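Local coordinates for protein Succinylglutamatedesuccinylase/aspartoacylase (Rhodobacter sphaeroides 2.4.1, PDB 3CDX) that probably hydrolyses carbon-nitrogen bonds of linear amides as a metal-dependent member of the succinylglutamate desuccinylase/aspartoacylase family, at residues T46-G51 with R78-E83; D110-N115 with R123-Q128; M261-A266 with V333-E338. All blocks are in the same frame, centred on the assembly; numbering follows the deposited sequence.

Contact 1: T46-G51 with R78-E83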
loop_
_atom_site.group_PDB
_atom_site.type_symbol
_atom_site.label_atom_id
_atom_site.label_comp_id
_atom_site.label_asym_id
_atom_site.label_seq_id
_atom_site.Cartn_x
_atom_site.Cartn_y
_atom_site.Cartn_z
ATOM N N THR A 46 10.537 33.544 3.397
ATOM C CA THR A 46 10.695 34.945 3.034
ATOM C C THR A 46 10.971 35.711 4.330
ATOM O O THR A 46 10.304 35.495 5.362
ATOM C CB THR A 46 9.432 35.539 2.331
ATOM O OG1 THR A 46 9.099 34.753 1.179
ATOM C CG2 THR A 46 9.693 36.981 1.839
ATOM N N VAL A 47 11.986 36.574 4.284
ATOM C CA VAL A 47 12.346 37.422 5.431
ATOM C C VAL A 47 12.438 38.845 4.936
ATOM O O VAL A 47 13.063 39.114 3.887
ATOM C CB VAL A 47 13.659 36.989 6.156
ATOM C CG1 VAL A 47 14.871 37.107 5.232
ATOM C CG2 VAL A 47 13.897 37.828 7.431
ATOM N N VAL A 48 11.761 39.731 5.668
ATOM C CA VAL A 48 11.874 41.176 5.468
ATOM C C VAL A 48 12.463 41.761 6.760
ATOM O O VAL A 48 11.922 41.565 7.856
ATOM C CB VAL A 48 10.492 41.837 5.129
ATOM C CG1 VAL A 48 10.619 43.340 5.002
ATOM C CG2 VAL A 48 9.903 41.263 3.848
ATOM N N LYS A 49 13.577 42.474 6.617
ATOM C CA LYS A 49 14.209 43.149 7.740
ATOM C C LYS A 49 14.453 44.624 7.389
ATOM O O LYS A 49 15.001 44.948 6.346
ATOM C CB LYS A 49 15.504 42.435 8.131
ATOM C CG LYS A 49 16.177 42.952 9.418
ATOM C CD LYS A 49 17.470 42.200 9.706
ATOM C CE LYS A 49 18.546 43.095 10.331
ATOM N NZ LYS A 49 18.133 43.622 11.633
ATOM N N ASN A 50 14.026 45.508 8.280
ATOM C CA ASN A 50 14.274 46.941 8.135
ATOM C C ASN A 50 14.232 47.603 9.493
ATOM O O ASN A 50 13.379 47.282 10.347
ATOM C CB ASN A 50 13.218 47.588 7.230
ATOM C CG ASN A 50 13.516 49.063 6.905
ATOM O OD1 ASN A 50 14.556 49.392 6.347
ATOM N ND2 ASN A 50 12.571 49.943 7.227
ATOM N N GLY A 51 15.162 48.533 9.690
ATOM C CA GLY A 51 15.104 49.461 10.807
ATOM C C GLY A 51 15.235 48.727 12.105
ATOM O O GLY A 51 16.103 47.859 12.250
ATOM N N ARG A 78 4.470 37.617 -0.418
ATOM C CA ARG A 78 4.653 38.128 -1.769
ATOM C C ARG A 78 4.582 39.672 -1.837
ATOM O O ARG A 78 5.245 40.282 -2.678
ATOM C CB ARG A 78 3.624 37.493 -2.734
ATOM C CG ARG A 78 3.835 37.837 -4.209
ATOM C CD ARG A 78 2.882 37.067 -5.151
ATOM N NE ARG A 78 1.479 37.223 -4.780
ATOM C CZ ARG A 78 0.723 38.251 -5.159
ATOM N NH1 ARG A 78 1.238 39.214 -5.907
ATOM N NH2 ARG A 78 -0.542 38.333 -4.765
ATOM N N ARG A 79 3.759 40.262 -0.965
ATOM C CA ARG A 79 3.392 41.688 -1.005
ATOM C C ARG A 79 4.239 42.592 -0.096
ATOM O O ARG A 79 4.591 43.705 -0.493
ATOM C CB ARG A 79 1.929 41.874 -0.619
ATOM C CG ARG A 79 0.902 41.445 -1.676
ATOM C CD ARG A 79 -0.537 41.590 -1.103
ATOM N NE ARG A 79 -1.530 40.776 -1.821
ATOM C CZ ARG A 79 -2.858 40.971 -1.790
ATOM N NH1 ARG A 79 -3.395 41.973 -1.081
ATOM N NH2 ARG A 79 -3.655 40.174 -2.488
ATOM N N LEU A 80 4.549 42.118 1.114
ATOM C CA LEU A 80 5.250 42.908 2.141
ATOM C C LEU A 80 6.626 43.445 1.716
ATOM O O LEU A 80 7.455 42.702 1.215
ATOM C CB LEU A 80 5.385 42.080 3.434
ATOM C CG LEU A 80 5.965 42.733 4.700
ATOM C CD1 LEU A 80 5.075 43.853 5.261
ATOM C CD2 LEU A 80 6.275 41.688 5.768
ATOM N N ARG A 81 6.884 44.730 1.951
ATOM C CA ARG A 81 8.144 45.386 1.507
ATOM C C ARG A 81 9.002 45.872 2.671
ATOM O O ARG A 81 8.470 46.284 3.697
ATOM C CB ARG A 81 7.852 46.576 0.589
ATOM C CG ARG A 81 7.226 46.233 -0.755
ATOM C CD ARG A 81 6.509 47.449 -1.337
ATOM N NE ARG A 81 5.264 47.814 -0.626
ATOM C CZ ARG A 81 4.916 49.074 -0.291
ATOM N NH1 ARG A 81 5.736 50.095 -0.558
ATOM N NH2 ARG A 81 3.768 49.317 0.348
ATOM N N PRO A 82 10.337 45.833 2.513
ATOM C CA PRO A 82 11.234 46.232 3.617
ATOM C C PRO A 82 10.943 47.617 4.200
ATOM O O PRO A 82 11.015 47.816 5.414
ATOM C CB PRO A 82 12.644 46.140 3.001
ATOM C CG PRO A 82 12.502 45.298 1.797
ATOM C CD PRO A 82 11.081 45.387 1.316
ATOM N N GLU A 83 10.541 48.542 3.338
ATOM C CA GLU A 83 10.256 49.901 3.745
ATOM C C GLU A 83 9.009 50.072 4.623
ATOM O O GLU A 83 8.873 51.109 5.276
ATOM C CB GLU A 83 10.179 50.801 2.510
ATOM C CG GLU A 83 8.859 50.693 1.786
ATOM C CD GLU A 83 8.965 51.123 0.346
ATOM O OE1 GLU A 83 9.792 50.540 -0.393
ATOM O OE2 GLU A 83 8.210 52.043 -0.049
#
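Val48 and Pro82 supply the closest apolar approach between 46-51 and 78-83. The CG1 methyl of Val48 lies 3.3 Å from CA of Pro82, a tight contact, and 4.0 Å from CB of the same proline. CG1 gets there because it stands anti to the backbone N (chi1 177°), which sets the other branch beside that N. This second branch serves the earlier part of the partner segment, with Val48 CG2 at 4.1 Å from Leu80 CD2 and 3.9 Å from Leu80 O. One valine therefore divides its two methyls between the proline and the leucine. Leu80 in turn reaches Val85 and Val89, so the leucine packs on both the valine and the chain that follows.

Leu80 is the first residue to leave helical torsions after helix 68-79. The chain then passes Pro82 and enters strand 87-92, which pairs antiparallel with strand 40-50 and parallel with strand 55-60. The contact thus lays the link between helix and strand over the C-terminal end of strand 40-50, within an alpha/beta fold of the zinc exopeptidase clan.

Polar side chains here bond within or beyond the two segments, not between them. The Asn50 side chain stands near Pro82 O, an approach too doubtful in the model to count, and its ND2 is hydrogen-bonded to Val85 O. Within 78-83, Arg81 NH1 and Glu83 OE2 form a salt bridge of 3.2 Å, while Arg81 N is held by the carboxylate of Glu84.

Contact 2: D110-N115 with R123-Q128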
loop_
_atom_site.group_PDB
_atom_site.type_symbol
_atom_site.label_atom_id
_atom_site.label_comp_id
_atom_site.label_asym_id
_atom_site.label_seq_id
_atom_site.Cartn_x
_atom_site.Cartn_y
_atom_site.Cartn_z
ATOM N N ASP A 110 7.303 9.688 6.238
ATOM C CA ASP A 110 7.580 8.852 7.416
ATOM C C ASP A 110 6.338 8.535 8.258
ATOM O O ASP A 110 6.418 7.924 9.359
ATOM C CB ASP A 110 8.694 9.472 8.263
ATOM C CG ASP A 110 8.371 10.888 8.751
ATOM O OD1 ASP A 110 7.216 11.352 8.604
ATOM O OD2 ASP A 110 9.279 11.514 9.339
ATOM N N GLY A 111 5.183 8.965 7.750
ATOM C CA GLY A 111 3.910 8.712 8.378
ATOM C C GLY A 111 3.705 9.412 9.698
ATOM O O GLY A 111 2.735 9.106 10.428
ATOM N N ARG A 112 4.619 10.315 10.048
ATOM C CA ARG A 112 4.489 11.029 11.305
ATOM C C ARG A 112 3.541 12.243 11.274
ATOM O O ARG A 112 3.431 12.970 10.284
ATOM C CB ARG A 112 5.860 11.470 11.863
ATOM C CG ARG A 112 6.853 10.296 12.250
ATOM C CD ARG A 112 6.320 9.306 13.318
ATOM N NE ARG A 112 6.218 9.890 14.677
ATOM C CZ ARG A 112 7.235 10.042 15.544
ATOM N NH1 ARG A 112 7.005 10.572 16.747
ATOM N NH2 ARG A 112 8.486 9.671 15.226
ATOM N N ASP A 113 2.906 12.483 12.414
ATOM C CA ASP A 113 2.285 13.771 12.661
ATOM C C ASP A 113 3.416 14.652 13.166
ATOM O O ASP A 113 3.885 14.469 14.281
ATOM C CB ASP A 113 1.210 13.645 13.725
ATOM C CG ASP A 113 0.420 14.946 13.906
ATOM O OD1 ASP A 113 1.000 16.040 13.701
ATOM O OD2 ASP A 113 -0.784 14.842 14.240
ATOM N N ILE A 114 3.874 15.587 12.350
ATOM C CA ILE A 114 5.032 16.381 12.722
ATOM C C ILE A 114 4.823 17.117 14.038
ATOM O O ILE A 114 5.794 17.389 14.749
ATOM C CB ILE A 114 5.440 17.362 11.600
ATOM C CG1 ILE A 114 6.798 18.031 11.870
ATOM C CG2 ILE A 114 4.331 18.403 11.379
ATOM C CD1 ILE A 114 7.413 18.764 10.593
ATOM N N ASN A 115 3.566 17.436 14.355
ATOM C CA ASN A 115 3.238 18.164 15.568
ATOM C C ASN A 115 3.089 17.251 16.776
ATOM O O ASN A 115 2.547 17.650 17.799
ATOM C CB ASN A 115 1.956 18.980 15.364
ATOM C CG ASN A 115 2.097 20.429 15.812
ATOM O OD1 ASN A 115 3.208 20.943 15.978
ATOM N ND2 ASN A 115 0.945 21.119 15.971
ATOM N N ARG A 123 18.898 13.849 13.421
ATOM C CA ARG A 123 19.361 12.587 12.828
ATOM C C ARG A 123 18.217 11.596 12.649
ATOM O O ARG A 123 18.418 10.436 12.318
ATOM C CB ARG A 123 20.492 11.987 13.693
ATOM C CG ARG A 123 21.623 12.991 13.953
ATOM C CD ARG A 123 22.652 12.495 14.929
ATOM N NE ARG A 123 23.409 11.378 14.358
ATOM C CZ ARG A 123 24.403 11.491 13.478
ATOM N NH1 ARG A 123 24.790 12.685 13.052
ATOM N NH2 ARG A 123 25.017 10.398 13.020
ATOM N N GLY A 124 16.996 12.046 12.865
ATOM C CA GLY A 124 15.866 11.148 12.688
ATOM C C GLY A 124 15.252 11.221 11.298
ATOM O O GLY A 124 15.885 11.683 10.321
ATOM N N THR A 125 14.010 10.752 11.218
ATOM C CA THR A 125 13.303 10.745 9.956
ATOM C C THR A 125 12.886 12.171 9.531
ATOM O O THR A 125 13.036 13.139 10.290
ATOM C CB THR A 125 12.069 9.847 10.029
ATOM O OG1 THR A 125 11.159 10.381 10.999
ATOM C CG2 THR A 125 12.465 8.395 10.354
ATOM N N PHE A 126 12.344 12.285 8.316
ATOM C CA PHE A 126 12.163 13.593 7.694
ATOM C C PHE A 126 11.419 14.568 8.617
ATOM O O PHE A 126 11.855 15.695 8.813
ATOM C CB PHE A 126 11.414 13.469 6.376
ATOM C CG PHE A 126 11.268 14.801 5.662
ATOM C CD1 PHE A 126 12.262 15.254 4.810
ATOM C CD2 PHE A 126 10.180 15.625 5.922
ATOM C CE1 PHE A 126 12.144 16.490 4.194
ATOM C CE2 PHE A 126 10.058 16.861 5.324
ATOM C CZ PHE A 126 11.041 17.293 4.454
ATOM N N SER A 127 10.307 14.110 9.196
ATOM C CA SER A 127 9.435 14.981 9.971
ATOM C C SER A 127 10.154 15.428 11.255
ATOM O O SER A 127 10.021 16.570 11.657
ATOM C CB SER A 127 8.110 14.263 10.323
ATOM O OG SER A 127 7.390 13.933 9.161
ATOM N N GLN A 128 10.916 14.509 11.855
ATOM C CA GLN A 128 11.733 14.791 13.031
ATOM C C GLN A 128 12.844 15.800 12.739
ATOM O O GLN A 128 13.135 16.667 13.574
ATOM C CB GLN A 128 12.342 13.501 13.620
ATOM C CG GLN A 128 11.346 12.421 14.117
ATOM C CD GLN A 128 12.062 11.182 14.661
ATOM O OE1 GLN A 128 12.856 10.541 13.961
ATOM N NE2 GLN A 128 11.796 10.858 15.920
HETATM O O HOH W 1 9.676 8.912 12.868
#
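Asp110 OD2 is gripped by two donors of the 123-128 segment: the hydroxyl of Thr125 through OG1 at 2.8 Å, and the backbone N of Ser127, also at 2.8 Å. The two come from opposite faces of the carboxylate, the hydroxyl on the anti side and the amide on the syn side, each tilted about 30° from the plane. The amide bond is fairly straight, with 162° at the hydrogen. The sister oxygen is doubly held as well. Ser127 OG gives its proton to the syn lone pair of Asp110 OD1 over 2.6 Å, and Arg112 N reaches that OD1 from above the plane at 3.1 Å, closing an Asx turn. Four donors on two oxygens leave the carboxylate little liberty to rotate, and their N-H and O-H groups are likely to stabilise its negative charge.

Water 1 bridges Arg112 and Thr125. It accepts from Arg112 NH2 at 2.7 Å, in the plane of the guanidinium at its edge, and donates to Thr125 OG1. The arginine chain, bent at chi2 and chi3, crosses Gln128 obliquely, NH2 near NE2 and the guanidinium and amide planes 57° apart. Arg112 CB packs on Ser127 CB at 3.9 Å, and Ile114 CG1 lies 3.5 Å from Ser127 O. Gln128 OE1 accepts, on a lone pair, the N of the N-cap residue Thr125 at 3.0 Å.

The Asp110 carboxylate thus takes the Ser127 N and the Thr125 and Ser127 hydroxyls at the N-terminal turn of helix 126-138, beside the calcium site. Asp113 OD1, in a second Asx turn, is hydrogen-bonded to NE2 of the calcium ligand His63, a second-shell link.

Contact 3: M261-A266 with V333-E338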
loop_
_atom_site.group_PDB
_atom_site.type_symbol
_atom_site.label_atom_id
_atom_site.label_comp_id
_atom_site.label_asym_id
_atom_site.label_seq_id
_atom_site.Cartn_x
_atom_site.Cartn_y
_atom_site.Cartn_z
ATOM N N MET A 261 -12.580 32.838 25.493
ATOM C CA MET A 261 -13.289 31.666 25.869
ATOM C C MET A 261 -12.240 30.708 26.340
ATOM O O MET A 261 -11.033 31.012 26.289
ATOM C CB MET A 261 -14.045 31.123 24.646
ATOM C CG MET A 261 -14.764 32.226 23.822
ATOM S SD MET A 261 -16.292 32.819 24.681
ATOM C CE MET A 261 -17.377 31.395 24.504
ATOM N N MET A 262 -12.694 29.531 26.764
ATOM C CA MET A 262 -11.823 28.552 27.331
ATOM C C MET A 262 -12.435 27.170 27.210
ATOM O O MET A 262 -13.663 27.010 27.103
ATOM C CB MET A 262 -11.465 28.901 28.810
ATOM C CG MET A 262 -12.629 28.970 29.841
ATOM S SD MET A 262 -12.099 29.334 31.603
ATOM C CE MET A 262 -11.100 27.950 31.987
ATOM N N VAL A 263 -11.551 26.181 27.218
ATOM C CA VAL A 263 -11.896 24.798 27.259
ATOM C C VAL A 263 -11.065 24.206 28.393
ATOM O O VAL A 263 -9.830 24.235 28.332
ATOM C CB VAL A 263 -11.534 24.065 25.931
ATOM C CG1 VAL A 263 -11.784 22.578 26.095
ATOM C CG2 VAL A 263 -12.356 24.618 24.750
ATOM N N ARG A 264 -11.723 23.675 29.421
ATOM C CA ARG A 264 -10.976 23.146 30.567
ATOM C C ARG A 264 -11.473 21.806 31.131
ATOM O O ARG A 264 -10.714 21.117 31.812
ATOM C CB ARG A 264 -10.838 24.204 31.675
ATOM N N GLU A 265 -12.703 21.415 30.816
ATOM C CA GLU A 265 -13.328 20.265 31.461
ATOM C C GLU A 265 -13.493 19.056 30.533
ATOM O O GLU A 265 -13.768 19.233 29.354
ATOM C CB GLU A 265 -14.709 20.686 32.012
ATOM N N ALA A 266 -13.358 17.831 31.060
ATOM C CA ALA A 266 -13.564 16.643 30.224
ATOM C C ALA A 266 -14.989 16.659 29.670
ATOM O O ALA A 266 -15.256 16.151 28.562
ATOM C CB ALA A 266 -13.318 15.378 31.001
ATOM N N VAL A 333 -16.785 14.377 18.876
ATOM C CA VAL A 333 -17.657 14.861 17.794
ATOM C C VAL A 333 -18.027 16.350 17.991
ATOM O O VAL A 333 -18.632 16.995 17.118
ATOM C CB VAL A 333 -18.877 13.935 17.608
ATOM C CG1 VAL A 333 -18.402 12.546 17.140
ATOM C CG2 VAL A 333 -19.707 13.810 18.886
ATOM N N ALA A 334 -17.618 16.879 19.146
ATOM C CA ALA A 334 -17.804 18.275 19.534
ATOM C C ALA A 334 -16.927 18.569 20.733
ATOM O O ALA A 334 -16.707 17.716 21.593
ATOM C CB ALA A 334 -19.283 18.605 19.869
ATOM N N VAL A 335 -16.423 19.793 20.755
ATOM C CA VAL A 335 -15.727 20.377 21.879
ATOM C C VAL A 335 -16.401 21.732 22.073
ATOM O O VAL A 335 -16.478 22.549 21.133
ATOM C CB VAL A 335 -14.243 20.582 21.588
ATOM C CG1 VAL A 335 -13.526 21.149 22.848
ATOM C CG2 VAL A 335 -13.596 19.276 21.121
ATOM N N VAL A 336 -16.895 21.939 23.292
ATOM C CA VAL A 336 -17.621 23.174 23.667
ATOM C C VAL A 336 -16.697 24.132 24.442
ATOM O O VAL A 336 -15.962 23.707 25.367
ATOM C CB VAL A 336 -18.893 22.796 24.481
ATOM C CG1 VAL A 336 -19.711 24.026 24.918
ATOM C CG2 VAL A 336 -19.743 21.823 23.651
ATOM N N MET A 337 -16.709 25.397 24.042
ATOM C CA MET A 337 -15.958 26.446 24.715
ATOM C C MET A 337 -16.952 27.261 25.539
ATOM O O MET A 337 -18.114 27.257 25.214
ATOM C CB MET A 337 -15.181 27.319 23.727
ATOM C CG MET A 337 -15.993 28.121 22.703
ATOM S SD MET A 337 -14.961 28.959 21.461
ATOM C CE MET A 337 -16.318 29.600 20.520
ATOM N N GLU A 338 -16.486 27.926 26.601
ATOM C CA GLU A 338 -17.317 28.716 27.534
ATOM C C GLU A 338 -16.583 30.037 27.747
ATOM O O GLU A 338 -15.384 30.113 27.454
ATOM C CB GLU A 338 -17.518 27.966 28.874
ATOM C CG GLU A 338 -16.233 27.713 29.719
ATOM C CD GLU A 338 -16.401 26.732 30.906
ATOM O OE1 GLU A 338 -17.530 26.588 31.448
ATOM O OE2 GLU A 338 -15.377 26.092 31.325
HETATM O O HOH W 2 -15.597 24.374 27.955
#
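Two methionine chains are brought together by their torsions. Met261 bends at chi2 and again at chi3 (-71°), the latter carrying CE back over the partner strand, while Met337 holds CG between its backbone N and carbonyl carbon (chi1 63°) and runs extended beyond it. They cross obliquely, with Met337 SD 4.0 Å from Met261 CB. The Met261 methyl CE sits 3.6 Å from Glu338 C, so the thioether covers backbone as well as side chain. An alanine here would probably leave a gap beside Met337 CG and SD and over Glu338 C, where CG and CE of Met261 now pack.

The backbones pair at Met262 and Glu338, the one antiparallel bridge between 261-266 and 333-338. In this hydrogen-bonded pair Met262 N donates to Glu338 O at 2.8 Å, with 135° at the hydrogen, and Glu338 N returns to Met262 O at 3.0 Å along a straighter path. Their side chains share a face of the sheet, Met262 CG touching Glu338 CG at 3.8 Å, and the glutamate continues to a salt bridge with Arg314. Past the bridge the 263-266 loop turns away from strand 332-339, and water 2 donates to Val336 O at 2.7 Å, with a weak bond to Met262 O.

Val263 takes over the apolar side. Its CG1 meets Val335 CG1 at 4.0 Å, the side chains crossing at about a right angle, while CG2 lies near Met337 CB. The contact belongs to the antiparallel pairing of strands 259-271 and 332-339, which Val333 and Ala334 extend by backbone bonds to Val270. Strand 186-189, parallel to 259-271, packs His186 on Met261 and Met337; strand 316-322, antiparallel to 332-339, sets Ile317 against the same two methionines.

In the fold
The three contacts follow one another along the chain without touching. The centres of contact 1 and contact 2 are about 31 Å apart, those of contact 2 and contact 3 about 30 Å, and those of contact 1 and contact 3 about 39 Å. Contact 2 alone adjoins the metal site: the Ile114 side chain is about 5 Å from that of His63 and about 8 Å from the bound calcium ion. In contact 3, the Val335 side chain is about 14 Å from the bound calcium ion, while contact 1 lies away from the site, on the opposite side of the chain's centre from contact 3. Contacts 1 and 2 also meet other subunits; no other chain touches contact 3.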